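Local coordinates for amphoterin-induced protein 1 (Mus musculus, PDB 2XOT) that promotes growth and fasciculation of hippocampal neurites, may mediate homophilic and heterophilic cell-cell interaction, and homodimerizes through its leucine-rich repeats, at residues Thr181-Leu186 / Tyr208-His213. Numbering follows the deposited sequence.
Sequences TDLQKL and YQLFSH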
ATOM      1  N   THR B 181      -4.632  -6.004  33.095  1.00 29.72           N
ATOM      2  CA  THR B 181      -5.968  -6.590  32.978  1.00 30.46           C
ATOM      3  C   THR B 181      -6.672  -6.126  31.707  1.00 30.31           C
ATOM      4  O   THR B 181      -7.460  -6.870  31.113  1.00 29.73           O
ATOM      5  CB  THR B 181      -6.858  -6.228  34.183  1.00 30.88           C
ATOM      6  OG1 THR B 181      -6.177  -6.581  35.380  1.00 33.72           O
ATOM      7  CG2 THR B 181      -8.161  -7.009  34.144  1.00 32.59           C
ATOM      8  N   ASP B 182      -6.402  -4.886  31.303  1.00 29.97           N
ATOM      9  CA  ASP B 182      -6.970  -4.367  30.065  1.00 30.29           C
ATOM     10  C   ASP B 182      -6.309  -5.004  28.854  1.00 29.81           C
ATOM     11  O   ASP B 182      -6.979  -5.341  27.875  1.00 30.21           O
ATOM     12  CB  ASP B 182      -6.796  -2.842  29.979  1.00 30.63           C
ATOM     13  CG  ASP B 182      -7.676  -2.089  30.964  1.00 32.97           C
ATOM     14  OD1 ASP B 182      -8.786  -2.575  31.275  1.00 35.66           O
ATOM     15  OD2 ASP B 182      -7.271  -0.994  31.404  1.00 35.97           O
ATOM     16  N   LEU B 183      -4.995  -5.158  28.917  1.00 29.07           N
ATOM     17  CA  LEU B 183      -4.246  -5.749  27.818  1.00 29.27           C
ATOM     18  C   LEU B 183      -4.597  -7.211  27.560  1.00 30.07           C
ATOM     19  O   LEU B 183      -4.630  -7.618  26.402  1.00 29.59           O
ATOM     20  CB  LEU B 183      -2.730  -5.624  28.054  1.00 28.84           C
ATOM     21  CG  LEU B 183      -2.166  -4.200  28.070  1.00 27.14           C
ATOM     22  CD1 LEU B 183      -0.648  -4.231  28.250  1.00 23.59           C
ATOM     23  CD2 LEU B 183      -2.562  -3.460  26.806  1.00 27.46           C
ATOM     24  N   GLN B 184      -4.847  -7.976  28.639  1.00 30.46           N
ATOM     25  CA  GLN B 184      -5.238  -9.382  28.552  1.00 31.10           C
ATOM     26  C   GLN B 184      -6.562  -9.582  27.802  1.00 30.68           C
ATOM     27  O   GLN B 184      -6.756 -10.578  27.134  1.00 29.86           O
ATOM     28  CB  GLN B 184      -5.355 -10.000  29.952  1.00 31.88           C
ATOM     29  CG  GLN B 184      -4.821 -11.458  30.032  1.00 36.37           C
ATOM     30  CD  GLN B 184      -5.672 -12.521  29.312  1.00 40.79           C
ATOM     31  OE1 GLN B 184      -5.145 -13.359  28.563  1.00 43.46           O
ATOM     32  NE2 GLN B 184      -6.982 -12.517  29.572  1.00 43.48           N
ATOM     33  N   LYS B 185      -7.465  -8.625  27.924  1.00 30.38           N
ATOM     34  CA  LYS B 185      -8.774  -8.687  27.283  1.00 30.45           C
ATOM     35  C   LYS B 185      -8.757  -8.403  25.799  1.00 29.88           C
ATOM     36  O   LYS B 185      -9.746  -8.681  25.103  1.00 30.59           O
ATOM     37  CB  LYS B 185      -9.713  -7.687  27.960  1.00 30.29           C
ATOM     38  CG  LYS B 185     -10.181  -8.160  29.291  1.00 31.82           C
ATOM     39  CD  LYS B 185     -10.709  -7.035  30.170  1.00 32.72           C
ATOM     40  CE  LYS B 185     -11.163  -7.634  31.506  1.00 35.46           C
ATOM     41  NZ  LYS B 185     -11.388  -6.629  32.579  1.00 36.37           N
ATOM     42  N   LEU B 186      -7.654  -7.856  25.295  1.00 29.16           N
ATOM     43  CA  LEU B 186      -7.582  -7.463  23.889  1.00 29.32           C
ATOM     44  C   LEU B 186      -7.591  -8.703  23.002  1.00 28.37           C
ATOM     45  O   LEU B 186      -7.121  -9.748  23.404  1.00 28.79           O
ATOM     46  CB  LEU B 186      -6.314  -6.653  23.587  1.00 29.32           C
ATOM     47  CG  LEU B 186      -6.208  -5.142  23.837  1.00 31.34           C
ATOM     48  CD1 LEU B 186      -7.191  -4.673  24.858  1.00 31.87           C
ATOM     49  CD2 LEU B 186      -4.755  -4.761  24.231  1.00 29.40           C
ATOM     50  N   TYR B 208       4.959 -10.996  33.730  1.00 27.38           N
ATOM     51  CA  TYR B 208       5.540 -12.191  33.140  1.00 27.19           C
ATOM     52  C   TYR B 208       4.469 -13.083  32.493  1.00 26.82           C
ATOM     53  O   TYR B 208       4.653 -13.614  31.406  1.00 26.82           O
ATOM     54  CB  TYR B 208       6.305 -12.997  34.198  1.00 27.69           C
ATOM     55  CG  TYR B 208       6.628 -14.389  33.723  1.00 27.49           C
ATOM     56  CD1 TYR B 208       7.579 -14.593  32.731  1.00 29.08           C
ATOM     57  CD2 TYR B 208       5.963 -15.498  34.235  1.00 26.93           C
ATOM     58  CE1 TYR B 208       7.866 -15.874  32.259  1.00 28.19           C
ATOM     59  CE2 TYR B 208       6.243 -16.770  33.779  1.00 26.23           C
ATOM     60  CZ  TYR B 208       7.195 -16.949  32.787  1.00 28.41           C
ATOM     61  OH  TYR B 208       7.498 -18.203  32.316  1.00 29.07           O
ATOM     62  N   GLN B 209       3.355 -13.224  33.179  1.00 26.96           N
ATOM     63  CA  GLN B 209       2.261 -14.073  32.745  1.00 27.53           C
ATOM     64  C   GLN B 209       1.601 -13.583  31.469  1.00 26.89           C
ATOM     65  O   GLN B 209       1.163 -14.393  30.646  1.00 27.22           O
ATOM     66  CB  GLN B 209       1.245 -14.200  33.876  1.00 28.20           C
ATOM     67  CG  GLN B 209       1.755 -15.178  34.931  1.00 30.84           C
ATOM     68  CD  GLN B 209       1.178 -14.986  36.308  1.00 34.32           C
ATOM     69  OE1 GLN B 209       1.668 -15.591  37.282  1.00 37.38           O
ATOM     70  NE2 GLN B 209       0.153 -14.152  36.422  1.00 34.45           N
ATOM     71  N   LEU B 210       1.529 -12.262  31.307  1.00 25.96           N
ATOM     72  CA  LEU B 210       1.033 -11.673  30.073  1.00 24.75           C
ATOM     73  C   LEU B 210       1.947 -12.038  28.905  1.00 23.91           C
ATOM     74  O   LEU B 210       1.503 -12.602  27.921  1.00 23.34           O
ATOM     75  CB  LEU B 210       0.915 -10.149  30.209  1.00 24.48           C
ATOM     76  CG  LEU B 210       0.350  -9.448  28.956  1.00 25.25           C
ATOM     77  CD1 LEU B 210      -1.217  -9.449  28.923  1.00 24.38           C
ATOM     78  CD2 LEU B 210       0.895  -8.035  28.833  1.00 25.72           C
ATOM     79  N   PHE B 211       3.223 -11.702  29.018  1.00 23.86           N
ATOM     80  CA  PHE B 211       4.165 -11.913  27.934  1.00 24.13           C
ATOM     81  C   PHE B 211       4.418 -13.411  27.684  1.00 25.13           C
ATOM     82  O   PHE B 211       4.707 -13.822  26.558  1.00 25.77           O
ATOM     83  CB  PHE B 211       5.455 -11.131  28.214  1.00 24.32           C
ATOM     84  CG  PHE B 211       5.322  -9.647  27.950  1.00 24.00           C
ATOM     85  CD1 PHE B 211       5.294  -9.165  26.657  1.00 24.93           C
ATOM     86  CD2 PHE B 211       5.164  -8.746  28.981  1.00 24.56           C
ATOM     87  CE1 PHE B 211       5.116  -7.814  26.398  1.00 24.70           C
ATOM     88  CE2 PHE B 211       5.007  -7.381  28.709  1.00 24.02           C
ATOM     89  CZ  PHE B 211       4.992  -6.927  27.430  1.00 22.16           C
ATOM     90  N   SER B 212       4.303 -14.216  28.737  1.00 25.78           N
ATOM     91  CA  SER B 212       4.427 -15.671  28.624  1.00 27.19           C
ATOM     92  C   SER B 212       3.321 -16.225  27.720  1.00 26.83           C
ATOM     93  O   SER B 212       3.578 -17.014  26.828  1.00 27.96           O
ATOM     94  CB  SER B 212       4.368 -16.314  30.015  1.00 27.61           C
ATOM     95  OG  SER B 212       4.382 -17.732  29.936  1.00 30.40           O
ATOM     96  N   HIS B 213       2.094 -15.773  27.928  1.00 26.84           N
ATOM     97  CA  HIS B 213       1.017 -16.118  27.038  1.00 26.57           C
ATOM     98  C   HIS B 213       1.303 -15.676  25.596  1.00 26.43           C
ATOM     99  O   HIS B 213       1.214 -16.482  24.670  1.00 25.02           O
ATOM    100  CB  HIS B 213      -0.306 -15.522  27.537  1.00 27.78           C
ATOM    101  CG  HIS B 213      -1.450 -15.767  26.607  1.00 28.55           C
ATOM    102  ND1 HIS B 213      -1.828 -17.036  26.235  1.00 29.85           N
ATOM    103  CD2 HIS B 213      -2.261 -14.917  25.938  1.00 29.20           C
ATOM    104  CE1 HIS B 213      -2.832 -16.958  25.384  1.00 30.88           C
ATOM    105  NE2 HIS B 213      -3.120 -15.682  25.190  1.00 31.78           N
TER
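Leu210 reaches both Leu183 and Gln184 and makes the largest contribution to the contact between the two helices. CB leaves helix 205-216 in the direction of helix 180-184, and with CG anti to the backbone N (chi1 -178°) the fork is carried to that helix. CD1 settles against the backbone of Gln184, 3.9 Å from its N and 4.0 Å from its CA, while CD2 lies 4.1 Å from CD1 of Leu183, the two leucines crossing at about a right angle. CD2 also lies above one face of the Phe211 ring within its own helix, displaced toward the rim. Nearer the surface, the Gln184 side chain, bent at chi2, brings OE1 obliquely to CD2 of His213 at 4.2 Å, with amide and imidazole planes 59° apart. The His213 ring also meets that of Tyr251. Here a short helix in the sixth leucine-rich repeat packs on the helix of the C-terminal capping region (LRRCT), an example of a repeat array closed by a disulfide-bonded cap. No hydrogen bond or salt bridge spans the two segments, so direct attraction between them probably comes mainly from van der Waals contact and burial of leucine methyls, with a polar fringe that adds little directional restraint.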